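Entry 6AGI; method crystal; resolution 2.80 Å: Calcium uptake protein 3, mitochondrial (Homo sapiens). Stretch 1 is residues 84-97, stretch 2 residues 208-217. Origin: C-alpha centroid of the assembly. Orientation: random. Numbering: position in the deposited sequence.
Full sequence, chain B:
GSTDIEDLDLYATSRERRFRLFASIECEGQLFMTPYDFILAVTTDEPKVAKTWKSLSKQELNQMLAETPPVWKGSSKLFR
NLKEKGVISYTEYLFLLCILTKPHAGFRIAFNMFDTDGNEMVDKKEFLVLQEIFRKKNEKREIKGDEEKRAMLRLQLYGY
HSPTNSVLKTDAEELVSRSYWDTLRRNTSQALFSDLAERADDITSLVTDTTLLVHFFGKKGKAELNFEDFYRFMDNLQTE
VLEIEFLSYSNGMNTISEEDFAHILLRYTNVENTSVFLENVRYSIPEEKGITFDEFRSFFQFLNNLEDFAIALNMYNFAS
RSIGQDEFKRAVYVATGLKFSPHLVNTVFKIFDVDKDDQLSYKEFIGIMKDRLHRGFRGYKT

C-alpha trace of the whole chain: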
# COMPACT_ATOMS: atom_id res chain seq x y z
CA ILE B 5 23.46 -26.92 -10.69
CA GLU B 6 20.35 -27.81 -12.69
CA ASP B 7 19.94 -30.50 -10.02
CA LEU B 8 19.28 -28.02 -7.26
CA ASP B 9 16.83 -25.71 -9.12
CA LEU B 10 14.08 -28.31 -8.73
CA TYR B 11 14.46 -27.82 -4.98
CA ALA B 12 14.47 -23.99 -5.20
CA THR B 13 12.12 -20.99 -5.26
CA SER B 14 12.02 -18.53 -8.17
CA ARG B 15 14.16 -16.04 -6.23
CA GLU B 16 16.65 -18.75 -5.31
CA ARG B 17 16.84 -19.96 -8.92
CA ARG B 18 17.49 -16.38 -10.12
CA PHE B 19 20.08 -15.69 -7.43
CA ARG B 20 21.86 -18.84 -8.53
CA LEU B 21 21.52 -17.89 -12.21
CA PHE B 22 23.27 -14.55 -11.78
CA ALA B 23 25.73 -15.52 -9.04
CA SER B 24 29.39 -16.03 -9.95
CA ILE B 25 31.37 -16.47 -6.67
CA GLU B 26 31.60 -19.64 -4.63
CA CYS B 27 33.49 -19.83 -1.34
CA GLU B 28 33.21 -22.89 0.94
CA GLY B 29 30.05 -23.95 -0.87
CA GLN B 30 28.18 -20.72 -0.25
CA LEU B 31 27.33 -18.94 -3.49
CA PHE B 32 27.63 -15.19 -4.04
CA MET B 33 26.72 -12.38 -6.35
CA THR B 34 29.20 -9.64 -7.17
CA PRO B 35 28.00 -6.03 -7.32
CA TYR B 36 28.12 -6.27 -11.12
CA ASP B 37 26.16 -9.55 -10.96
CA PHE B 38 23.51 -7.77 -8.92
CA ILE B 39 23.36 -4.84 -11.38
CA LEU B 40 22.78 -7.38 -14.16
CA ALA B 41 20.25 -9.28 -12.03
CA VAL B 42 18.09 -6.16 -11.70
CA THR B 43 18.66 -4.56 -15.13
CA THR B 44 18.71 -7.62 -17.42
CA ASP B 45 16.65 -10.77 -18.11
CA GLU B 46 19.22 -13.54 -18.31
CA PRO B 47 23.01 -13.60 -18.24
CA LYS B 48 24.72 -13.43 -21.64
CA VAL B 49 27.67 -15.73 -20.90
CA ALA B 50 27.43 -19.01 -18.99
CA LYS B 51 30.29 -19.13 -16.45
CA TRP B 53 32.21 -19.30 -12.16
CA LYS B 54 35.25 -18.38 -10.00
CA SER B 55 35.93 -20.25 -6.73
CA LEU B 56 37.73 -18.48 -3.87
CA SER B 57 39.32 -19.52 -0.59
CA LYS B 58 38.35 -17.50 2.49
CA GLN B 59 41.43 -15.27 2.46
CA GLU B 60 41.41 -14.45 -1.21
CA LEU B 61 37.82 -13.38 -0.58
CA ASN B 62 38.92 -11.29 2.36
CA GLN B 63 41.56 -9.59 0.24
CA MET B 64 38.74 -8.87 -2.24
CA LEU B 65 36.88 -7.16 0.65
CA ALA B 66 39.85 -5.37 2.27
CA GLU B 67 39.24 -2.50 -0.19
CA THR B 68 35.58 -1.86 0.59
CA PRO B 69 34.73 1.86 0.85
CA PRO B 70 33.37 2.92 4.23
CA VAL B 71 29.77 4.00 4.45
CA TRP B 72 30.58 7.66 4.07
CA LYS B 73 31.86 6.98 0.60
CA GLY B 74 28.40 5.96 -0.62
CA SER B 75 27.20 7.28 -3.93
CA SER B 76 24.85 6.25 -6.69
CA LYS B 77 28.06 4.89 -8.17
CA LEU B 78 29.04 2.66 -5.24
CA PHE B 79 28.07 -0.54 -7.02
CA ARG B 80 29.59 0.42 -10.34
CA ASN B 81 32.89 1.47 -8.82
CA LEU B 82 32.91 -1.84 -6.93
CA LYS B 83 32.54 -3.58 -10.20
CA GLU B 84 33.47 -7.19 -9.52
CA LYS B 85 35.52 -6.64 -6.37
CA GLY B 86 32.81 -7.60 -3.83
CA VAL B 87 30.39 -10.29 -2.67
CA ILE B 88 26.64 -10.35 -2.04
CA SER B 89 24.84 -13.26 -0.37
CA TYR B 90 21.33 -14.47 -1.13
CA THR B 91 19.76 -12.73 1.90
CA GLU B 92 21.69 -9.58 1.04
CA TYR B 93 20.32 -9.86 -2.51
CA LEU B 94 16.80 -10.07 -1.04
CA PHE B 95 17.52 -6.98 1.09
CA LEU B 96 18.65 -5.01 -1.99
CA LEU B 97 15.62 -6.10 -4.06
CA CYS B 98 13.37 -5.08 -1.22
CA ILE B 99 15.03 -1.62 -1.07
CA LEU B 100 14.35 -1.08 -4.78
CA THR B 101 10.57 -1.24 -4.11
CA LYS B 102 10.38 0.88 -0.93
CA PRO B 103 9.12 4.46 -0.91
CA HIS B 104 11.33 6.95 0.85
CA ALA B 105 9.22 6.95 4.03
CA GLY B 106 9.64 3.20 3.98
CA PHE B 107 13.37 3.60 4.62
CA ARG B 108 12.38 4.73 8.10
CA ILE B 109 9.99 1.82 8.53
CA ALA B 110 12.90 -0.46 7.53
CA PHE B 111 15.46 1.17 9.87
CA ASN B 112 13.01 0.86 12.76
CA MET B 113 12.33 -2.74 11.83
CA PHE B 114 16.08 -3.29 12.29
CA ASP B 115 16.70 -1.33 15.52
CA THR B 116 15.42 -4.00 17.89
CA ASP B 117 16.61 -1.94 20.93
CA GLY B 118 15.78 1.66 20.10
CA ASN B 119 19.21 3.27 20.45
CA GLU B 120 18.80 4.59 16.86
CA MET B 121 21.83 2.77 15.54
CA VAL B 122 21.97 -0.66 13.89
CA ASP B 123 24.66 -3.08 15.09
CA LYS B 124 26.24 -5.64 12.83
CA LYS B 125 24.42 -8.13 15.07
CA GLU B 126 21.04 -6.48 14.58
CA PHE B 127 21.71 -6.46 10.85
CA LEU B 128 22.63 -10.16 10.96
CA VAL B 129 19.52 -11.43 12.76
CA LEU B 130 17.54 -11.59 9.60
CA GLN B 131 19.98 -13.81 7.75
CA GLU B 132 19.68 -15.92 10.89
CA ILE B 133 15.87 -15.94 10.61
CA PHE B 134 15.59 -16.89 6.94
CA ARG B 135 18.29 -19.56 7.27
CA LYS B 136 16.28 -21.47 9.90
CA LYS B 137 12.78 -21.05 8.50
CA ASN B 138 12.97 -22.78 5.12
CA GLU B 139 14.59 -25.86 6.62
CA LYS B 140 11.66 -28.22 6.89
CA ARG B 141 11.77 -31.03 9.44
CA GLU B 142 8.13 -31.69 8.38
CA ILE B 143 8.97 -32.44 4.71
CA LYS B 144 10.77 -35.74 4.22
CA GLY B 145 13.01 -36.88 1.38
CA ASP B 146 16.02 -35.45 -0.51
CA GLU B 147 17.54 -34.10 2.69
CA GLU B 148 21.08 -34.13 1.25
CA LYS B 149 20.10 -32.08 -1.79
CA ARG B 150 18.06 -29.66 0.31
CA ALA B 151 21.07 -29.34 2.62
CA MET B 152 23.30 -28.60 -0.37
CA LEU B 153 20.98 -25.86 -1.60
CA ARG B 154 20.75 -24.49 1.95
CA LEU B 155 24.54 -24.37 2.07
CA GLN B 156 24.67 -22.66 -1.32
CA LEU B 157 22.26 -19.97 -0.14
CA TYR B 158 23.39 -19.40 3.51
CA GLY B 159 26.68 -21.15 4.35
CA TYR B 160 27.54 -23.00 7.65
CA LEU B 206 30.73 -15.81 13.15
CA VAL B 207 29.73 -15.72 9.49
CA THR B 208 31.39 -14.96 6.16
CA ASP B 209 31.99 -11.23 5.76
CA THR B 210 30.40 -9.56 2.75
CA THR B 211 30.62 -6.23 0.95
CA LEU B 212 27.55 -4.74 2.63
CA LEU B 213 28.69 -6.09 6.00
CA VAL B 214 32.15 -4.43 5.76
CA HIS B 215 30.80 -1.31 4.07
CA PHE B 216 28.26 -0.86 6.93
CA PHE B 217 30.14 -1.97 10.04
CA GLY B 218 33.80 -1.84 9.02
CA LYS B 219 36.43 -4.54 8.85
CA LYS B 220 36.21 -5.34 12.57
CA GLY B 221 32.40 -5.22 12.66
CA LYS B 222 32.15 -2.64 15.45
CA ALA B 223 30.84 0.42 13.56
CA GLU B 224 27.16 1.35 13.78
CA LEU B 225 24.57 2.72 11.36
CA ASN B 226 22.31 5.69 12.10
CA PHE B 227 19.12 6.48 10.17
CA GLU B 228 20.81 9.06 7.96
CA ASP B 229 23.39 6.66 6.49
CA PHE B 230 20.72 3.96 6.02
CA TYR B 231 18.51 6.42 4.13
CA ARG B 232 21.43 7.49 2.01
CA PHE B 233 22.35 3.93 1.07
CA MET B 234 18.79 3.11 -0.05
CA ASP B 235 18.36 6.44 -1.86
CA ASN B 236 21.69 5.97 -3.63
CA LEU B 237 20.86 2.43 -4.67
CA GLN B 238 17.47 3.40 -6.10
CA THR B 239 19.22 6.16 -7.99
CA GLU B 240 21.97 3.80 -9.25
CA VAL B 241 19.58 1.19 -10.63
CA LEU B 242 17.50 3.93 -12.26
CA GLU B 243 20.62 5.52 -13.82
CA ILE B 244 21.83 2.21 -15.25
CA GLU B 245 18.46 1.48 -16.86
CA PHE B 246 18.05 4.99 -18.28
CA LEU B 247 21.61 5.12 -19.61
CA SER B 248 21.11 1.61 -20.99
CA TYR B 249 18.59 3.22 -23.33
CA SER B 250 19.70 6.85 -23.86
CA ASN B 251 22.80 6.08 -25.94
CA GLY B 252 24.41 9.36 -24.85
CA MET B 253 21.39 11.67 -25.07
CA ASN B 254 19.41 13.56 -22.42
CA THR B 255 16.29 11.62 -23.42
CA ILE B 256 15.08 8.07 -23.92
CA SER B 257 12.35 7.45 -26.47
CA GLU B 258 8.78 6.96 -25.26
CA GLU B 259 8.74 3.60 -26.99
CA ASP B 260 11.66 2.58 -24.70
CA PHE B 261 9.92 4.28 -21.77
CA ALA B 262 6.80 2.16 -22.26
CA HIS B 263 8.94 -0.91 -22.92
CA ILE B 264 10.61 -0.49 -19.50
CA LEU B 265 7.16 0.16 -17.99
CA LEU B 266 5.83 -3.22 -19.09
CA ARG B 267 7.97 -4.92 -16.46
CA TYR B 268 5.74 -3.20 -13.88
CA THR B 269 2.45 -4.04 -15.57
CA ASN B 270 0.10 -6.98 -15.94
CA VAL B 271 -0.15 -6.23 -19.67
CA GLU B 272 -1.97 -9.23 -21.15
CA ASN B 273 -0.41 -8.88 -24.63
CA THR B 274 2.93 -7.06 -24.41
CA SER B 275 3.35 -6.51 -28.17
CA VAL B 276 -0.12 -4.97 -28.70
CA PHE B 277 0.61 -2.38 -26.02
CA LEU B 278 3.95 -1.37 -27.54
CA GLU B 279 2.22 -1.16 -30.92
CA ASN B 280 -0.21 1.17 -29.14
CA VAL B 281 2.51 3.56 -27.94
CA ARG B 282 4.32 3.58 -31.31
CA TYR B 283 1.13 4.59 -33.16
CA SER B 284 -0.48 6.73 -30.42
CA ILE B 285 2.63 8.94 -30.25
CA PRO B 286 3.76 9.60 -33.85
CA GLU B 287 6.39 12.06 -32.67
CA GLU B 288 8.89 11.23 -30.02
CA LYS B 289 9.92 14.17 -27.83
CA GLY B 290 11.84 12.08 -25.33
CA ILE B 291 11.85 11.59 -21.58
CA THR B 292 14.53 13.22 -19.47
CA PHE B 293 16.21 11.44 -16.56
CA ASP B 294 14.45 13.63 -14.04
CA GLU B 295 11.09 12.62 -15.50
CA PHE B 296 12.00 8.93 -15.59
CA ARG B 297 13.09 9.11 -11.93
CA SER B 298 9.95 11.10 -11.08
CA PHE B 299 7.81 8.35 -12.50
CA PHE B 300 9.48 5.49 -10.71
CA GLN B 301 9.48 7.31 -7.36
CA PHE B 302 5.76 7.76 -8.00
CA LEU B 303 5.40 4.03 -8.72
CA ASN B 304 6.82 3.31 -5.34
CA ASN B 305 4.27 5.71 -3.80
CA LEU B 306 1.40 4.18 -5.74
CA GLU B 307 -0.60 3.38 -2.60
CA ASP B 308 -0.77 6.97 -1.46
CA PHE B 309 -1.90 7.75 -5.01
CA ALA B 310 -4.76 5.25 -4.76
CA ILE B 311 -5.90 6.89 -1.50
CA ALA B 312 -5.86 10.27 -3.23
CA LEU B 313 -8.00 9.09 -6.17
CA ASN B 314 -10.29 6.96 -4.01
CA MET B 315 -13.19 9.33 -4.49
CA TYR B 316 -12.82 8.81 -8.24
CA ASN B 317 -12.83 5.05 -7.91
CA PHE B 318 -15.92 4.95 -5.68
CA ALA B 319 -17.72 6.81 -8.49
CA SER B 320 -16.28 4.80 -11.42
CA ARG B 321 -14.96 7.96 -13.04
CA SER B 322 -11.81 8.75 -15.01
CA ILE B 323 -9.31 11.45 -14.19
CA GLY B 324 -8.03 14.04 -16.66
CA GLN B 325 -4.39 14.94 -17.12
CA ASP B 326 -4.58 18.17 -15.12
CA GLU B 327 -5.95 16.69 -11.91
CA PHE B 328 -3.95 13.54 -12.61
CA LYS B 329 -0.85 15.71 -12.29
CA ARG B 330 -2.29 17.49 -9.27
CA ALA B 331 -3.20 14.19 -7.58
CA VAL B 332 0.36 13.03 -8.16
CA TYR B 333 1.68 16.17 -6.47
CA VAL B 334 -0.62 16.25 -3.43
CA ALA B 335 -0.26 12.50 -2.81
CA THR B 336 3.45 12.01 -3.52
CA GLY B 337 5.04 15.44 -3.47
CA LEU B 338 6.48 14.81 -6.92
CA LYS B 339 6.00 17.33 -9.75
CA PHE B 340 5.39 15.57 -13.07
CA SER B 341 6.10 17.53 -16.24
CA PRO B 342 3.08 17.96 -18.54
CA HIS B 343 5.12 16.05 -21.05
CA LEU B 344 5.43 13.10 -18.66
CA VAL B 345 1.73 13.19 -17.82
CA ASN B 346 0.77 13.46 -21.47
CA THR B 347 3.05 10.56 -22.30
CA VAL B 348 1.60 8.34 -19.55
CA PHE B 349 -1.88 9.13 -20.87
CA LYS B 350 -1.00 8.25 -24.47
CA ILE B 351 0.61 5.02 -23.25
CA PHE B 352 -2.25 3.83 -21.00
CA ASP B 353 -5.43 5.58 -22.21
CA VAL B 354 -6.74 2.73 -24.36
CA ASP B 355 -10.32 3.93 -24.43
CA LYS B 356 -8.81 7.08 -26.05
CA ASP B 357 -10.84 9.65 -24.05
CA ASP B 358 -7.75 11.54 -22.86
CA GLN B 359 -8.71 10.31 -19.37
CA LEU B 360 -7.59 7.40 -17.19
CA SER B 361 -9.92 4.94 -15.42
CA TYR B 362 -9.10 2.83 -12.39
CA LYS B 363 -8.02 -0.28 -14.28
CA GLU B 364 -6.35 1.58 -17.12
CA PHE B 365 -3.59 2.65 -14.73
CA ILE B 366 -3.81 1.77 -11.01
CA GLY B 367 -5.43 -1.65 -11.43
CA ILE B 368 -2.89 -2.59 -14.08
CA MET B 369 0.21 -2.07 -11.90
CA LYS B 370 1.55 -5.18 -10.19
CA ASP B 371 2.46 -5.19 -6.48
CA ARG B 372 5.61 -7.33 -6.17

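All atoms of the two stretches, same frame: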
# COMPACT_ATOMS: atom_id res chain seq x y z
N GLU B 84 33.53 -5.77 -9.80
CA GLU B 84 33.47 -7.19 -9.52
C GLU B 84 34.29 -7.53 -8.28
O GLU B 84 34.45 -8.71 -7.95
CB GLU B 84 33.93 -7.97 -10.75
CG GLU B 84 32.94 -7.78 -11.90
CD GLU B 84 33.01 -8.86 -12.96
OE1 GLU B 84 33.75 -8.70 -13.95
OE2 GLU B 84 32.28 -9.88 -12.78
N LYS B 85 34.78 -6.49 -7.61
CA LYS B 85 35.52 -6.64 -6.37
C LYS B 85 34.62 -6.58 -5.13
O LYS B 85 34.78 -5.69 -4.29
CB LYS B 85 36.62 -5.58 -6.27
CG LYS B 85 37.64 -5.63 -7.41
CD LYS B 85 38.70 -4.55 -7.25
CE LYS B 85 38.08 -3.16 -7.25
NZ LYS B 85 37.34 -2.88 -8.51
N GLY B 86 33.70 -7.53 -5.00
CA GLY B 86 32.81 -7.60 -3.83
C GLY B 86 31.95 -8.84 -3.89
O GLY B 86 31.88 -9.53 -4.91
N VAL B 87 31.24 -9.10 -2.78
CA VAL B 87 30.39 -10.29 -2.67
C VAL B 87 29.07 -9.94 -2.00
O VAL B 87 29.02 -9.22 -1.00
CB VAL B 87 31.05 -11.47 -1.91
CG1 VAL B 87 32.15 -12.08 -2.73
CG2 VAL B 87 31.55 -11.06 -0.52
N ILE B 88 28.00 -10.51 -2.54
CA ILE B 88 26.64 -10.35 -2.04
C ILE B 88 26.02 -11.73 -1.86
O ILE B 88 26.09 -12.57 -2.77
CB ILE B 88 25.78 -9.49 -2.99
CG1 ILE B 88 26.46 -8.13 -3.20
CG2 ILE B 88 24.35 -9.44 -2.48
CD1 ILE B 88 25.79 -7.27 -4.22
N SER B 89 25.49 -11.99 -0.66
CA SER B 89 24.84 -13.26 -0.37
C SER B 89 23.40 -13.21 -0.83
O SER B 89 22.89 -12.16 -1.25
CB SER B 89 24.88 -13.59 1.12
OG SER B 89 24.36 -12.53 1.92
N TYR B 90 22.72 -14.36 -0.71
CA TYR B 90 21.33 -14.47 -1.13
C TYR B 90 20.40 -13.55 -0.30
O TYR B 90 19.53 -12.85 -0.85
CB TYR B 90 20.89 -15.92 -1.03
CG TYR B 90 19.41 -16.07 -1.26
CD1 TYR B 90 18.83 -15.62 -2.45
CD2 TYR B 90 18.59 -16.70 -0.31
CE1 TYR B 90 17.48 -15.74 -2.67
CE2 TYR B 90 17.23 -16.83 -0.53
CZ TYR B 90 16.68 -16.34 -1.71
OH TYR B 90 15.33 -16.47 -1.95
N THR B 91 20.52 -13.63 1.03
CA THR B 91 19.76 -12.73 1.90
C THR B 91 20.02 -11.27 1.54
O THR B 91 19.10 -10.45 1.51
CB THR B 91 20.09 -12.99 3.36
OG1 THR B 91 20.10 -14.41 3.60
CG2 THR B 91 19.04 -12.30 4.24
N GLU B 92 21.28 -10.94 1.34
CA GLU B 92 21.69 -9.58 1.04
C GLU B 92 21.07 -9.13 -0.28
O GLU B 92 20.60 -7.99 -0.42
CB GLU B 92 23.21 -9.61 1.04
CG GLU B 92 24.02 -8.44 1.38
CD GLU B 92 25.34 -8.90 1.99
OE1 GLU B 92 25.36 -9.32 3.17
OE2 GLU B 92 26.35 -8.94 1.24
N TYR B 93 21.06 -10.03 -1.26
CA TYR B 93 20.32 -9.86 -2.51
C TYR B 93 18.86 -9.51 -2.24
O TYR B 93 18.32 -8.56 -2.83
CB TYR B 93 20.42 -11.17 -3.28
CG TYR B 93 19.56 -11.28 -4.51
CD1 TYR B 93 19.50 -10.27 -5.47
CD2 TYR B 93 18.74 -12.38 -4.68
CE1 TYR B 93 18.70 -10.41 -6.60
CE2 TYR B 93 17.95 -12.52 -5.77
CZ TYR B 93 17.93 -11.55 -6.74
OH TYR B 93 17.10 -11.76 -7.82
N LEU B 94 18.20 -10.32 -1.40
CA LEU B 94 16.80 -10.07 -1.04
C LEU B 94 16.63 -8.68 -0.43
O LEU B 94 15.73 -7.92 -0.82
CB LEU B 94 16.31 -11.15 -0.09
CG LEU B 94 16.08 -12.54 -0.68
CD1 LEU B 94 15.18 -13.41 0.21
CD2 LEU B 94 15.48 -12.39 -2.11
N PHE B 95 17.48 -8.33 0.54
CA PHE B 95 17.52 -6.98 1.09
C PHE B 95 17.55 -5.92 -0.02
O PHE B 95 16.70 -5.02 -0.05
CB PHE B 95 18.75 -6.85 1.99
CG PHE B 95 18.92 -5.52 2.66
CD1 PHE B 95 17.93 -4.99 3.47
CD2 PHE B 95 20.10 -4.79 2.51
CE1 PHE B 95 18.11 -3.76 4.12
CE2 PHE B 95 20.28 -3.57 3.13
CZ PHE B 95 19.29 -3.06 3.94
N LEU B 96 18.51 -6.03 -0.95
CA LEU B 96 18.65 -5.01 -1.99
C LEU B 96 17.42 -4.92 -2.89
O LEU B 96 16.91 -3.81 -3.17
CB LEU B 96 19.89 -5.32 -2.82
CG LEU B 96 21.19 -5.33 -2.03
CD1 LEU B 96 22.38 -5.90 -2.84
CD2 LEU B 96 21.46 -3.88 -1.61
N LEU B 97 16.89 -6.08 -3.33
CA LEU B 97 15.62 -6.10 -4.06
C LEU B 97 14.52 -5.40 -3.30
O LEU B 97 13.68 -4.70 -3.90
CB LEU B 97 15.16 -7.52 -4.37
CG LEU B 97 15.94 -8.29 -5.39
CD1 LEU B 97 15.37 -9.70 -5.48
CD2 LEU B 97 15.77 -7.51 -6.67
N THR B 208 30.56 -15.52 7.22
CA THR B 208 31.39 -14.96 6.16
C THR B 208 31.10 -13.48 5.93
O THR B 208 29.96 -13.08 5.67
CB THR B 208 31.17 -15.74 4.87
OG1 THR B 208 31.87 -16.98 4.93
CG2 THR B 208 31.66 -14.95 3.68
N ASP B 209 32.15 -12.66 5.99
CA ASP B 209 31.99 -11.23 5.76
C ASP B 209 31.61 -10.98 4.31
O ASP B 209 31.91 -11.78 3.42
CB ASP B 209 33.29 -10.49 6.08
CG ASP B 209 33.38 -10.03 7.52
OD1 ASP B 209 32.51 -10.45 8.33
OD2 ASP B 209 34.33 -9.30 7.85
N THR B 210 30.90 -9.89 4.08
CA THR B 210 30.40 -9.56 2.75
C THR B 210 30.67 -8.08 2.51
O THR B 210 31.15 -7.36 3.40
CB THR B 210 28.90 -9.86 2.59
OG1 THR B 210 28.14 -9.17 3.59
CG2 THR B 210 28.61 -11.37 2.65
N THR B 211 30.39 -7.64 1.28
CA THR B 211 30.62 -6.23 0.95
C THR B 211 29.72 -5.31 1.76
O THR B 211 30.18 -4.32 2.31
CB THR B 211 30.48 -6.00 -0.55
OG1 THR B 211 31.69 -6.41 -1.20
CG2 THR B 211 30.13 -4.53 -0.88
N LEU B 212 28.42 -5.62 1.86
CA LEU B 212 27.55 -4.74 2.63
C LEU B 212 27.89 -4.79 4.11
O LEU B 212 27.79 -3.78 4.82
CB LEU B 212 26.08 -5.07 2.39
CG LEU B 212 25.64 -4.53 1.03
CD1 LEU B 212 24.16 -4.79 0.82
CD2 LEU B 212 25.98 -3.02 0.88
N LEU B 213 28.35 -5.95 4.59
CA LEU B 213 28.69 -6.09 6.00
C LEU B 213 29.91 -5.22 6.36
O LEU B 213 29.90 -4.51 7.38
CB LEU B 213 28.94 -7.57 6.26
CG LEU B 213 28.34 -8.27 7.46
CD1 LEU B 213 26.86 -8.01 7.52
CD2 LEU B 213 28.63 -9.76 7.30
N VAL B 214 30.96 -5.25 5.53
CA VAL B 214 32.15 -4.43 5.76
C VAL B 214 31.88 -2.96 5.46
O VAL B 214 32.35 -2.05 6.18
CB VAL B 214 33.33 -4.98 4.93
CG1 VAL B 214 34.55 -4.12 5.10
CG2 VAL B 214 33.65 -6.38 5.41
N HIS B 215 31.13 -2.69 4.40
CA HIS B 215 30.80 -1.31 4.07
C HIS B 215 30.04 -0.65 5.22
O HIS B 215 30.29 0.52 5.53
CB HIS B 215 29.97 -1.30 2.78
CG HIS B 215 29.48 0.06 2.39
ND1 HIS B 215 30.28 0.98 1.74
CD2 HIS B 215 28.29 0.66 2.55
CE1 HIS B 215 29.59 2.08 1.52
NE2 HIS B 215 28.38 1.92 2.00
N PHE B 216 29.13 -1.39 5.87
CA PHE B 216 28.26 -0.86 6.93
C PHE B 216 28.97 -0.78 8.27
O PHE B 216 28.92 0.26 8.94
CB PHE B 216 27.00 -1.71 7.07
CG PHE B 216 25.97 -1.45 6.01
CD1 PHE B 216 25.90 -0.23 5.36
CD2 PHE B 216 25.06 -2.43 5.66
CE1 PHE B 216 24.94 0.02 4.39
CE2 PHE B 216 24.10 -2.20 4.69
CZ PHE B 216 24.03 -0.97 4.05
N PHE B 217 29.60 -1.88 8.69
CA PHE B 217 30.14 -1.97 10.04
C PHE B 217 31.66 -2.11 10.08
O PHE B 217 32.20 -2.50 11.12
CB PHE B 217 29.49 -3.13 10.79
CG PHE B 217 28.03 -3.24 10.53
CD1 PHE B 217 27.14 -2.37 11.13
CD2 PHE B 217 27.54 -4.21 9.67
CE1 PHE B 217 25.78 -2.46 10.89
CE2 PHE B 217 26.19 -4.29 9.42
CZ PHE B 217 25.31 -3.40 10.03

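The start of a helix leaves backbone NH groups without partners, and residues at such a point often settle their side chains according to the bonds on offer. The contact between residues 84-97 and 208-217 of the mitochondrial calcium uptake protein 3 illustrates this principle. T210 sits at the N-cap of the second helix with chi1 near +56° (p). In this rotamer its OG1 accepts a weak capping bond from L213 N (3.4 Å) and, in the other direction, donates to E92 OE1 at 2.8 Å. One hydroxyl thus serves its own helix and ties it to the neighbouring one. E92 meets it with chi1 and chi2 both t, an extended start that carries the carboxylate out from the helix, before chi3 of -75° sets the plane of its oxygens.

The next residue makes a different choice. T211 adopts m (-80°), and its OG1 accepts from V87 N at 3.2 Å, while its own backbone T211 N donates to V87 O at 3.1 Å with a nearly straight 168° angle. V87 is therefore held at both its polar backbone atoms by a single residue. Such closeness requires a small neighbour: G86 CA lies only 3.1 Å from T211 OG1, and an ideally placed CB on this glycine would clash with that oxygen.

Beyond these polar links the contact becomes apolar. L212, in the common m,t rotamer, directs CD1 to 3.7 Å from both E92 CG and L96 CD2, so L212 CD1 packs against the aliphatic part of E92 and, separately, against L96. L96, also m,t, leaves its backbone sideways, yet its end comes nearer. F95, with chi1 t, presents its ring edge to L212 CD1, which lies 4.4 Å from F95 CD2. Farther along, F95 CE2 approaches the edge of the F216 ring, 4.3 Å from F216 CE2.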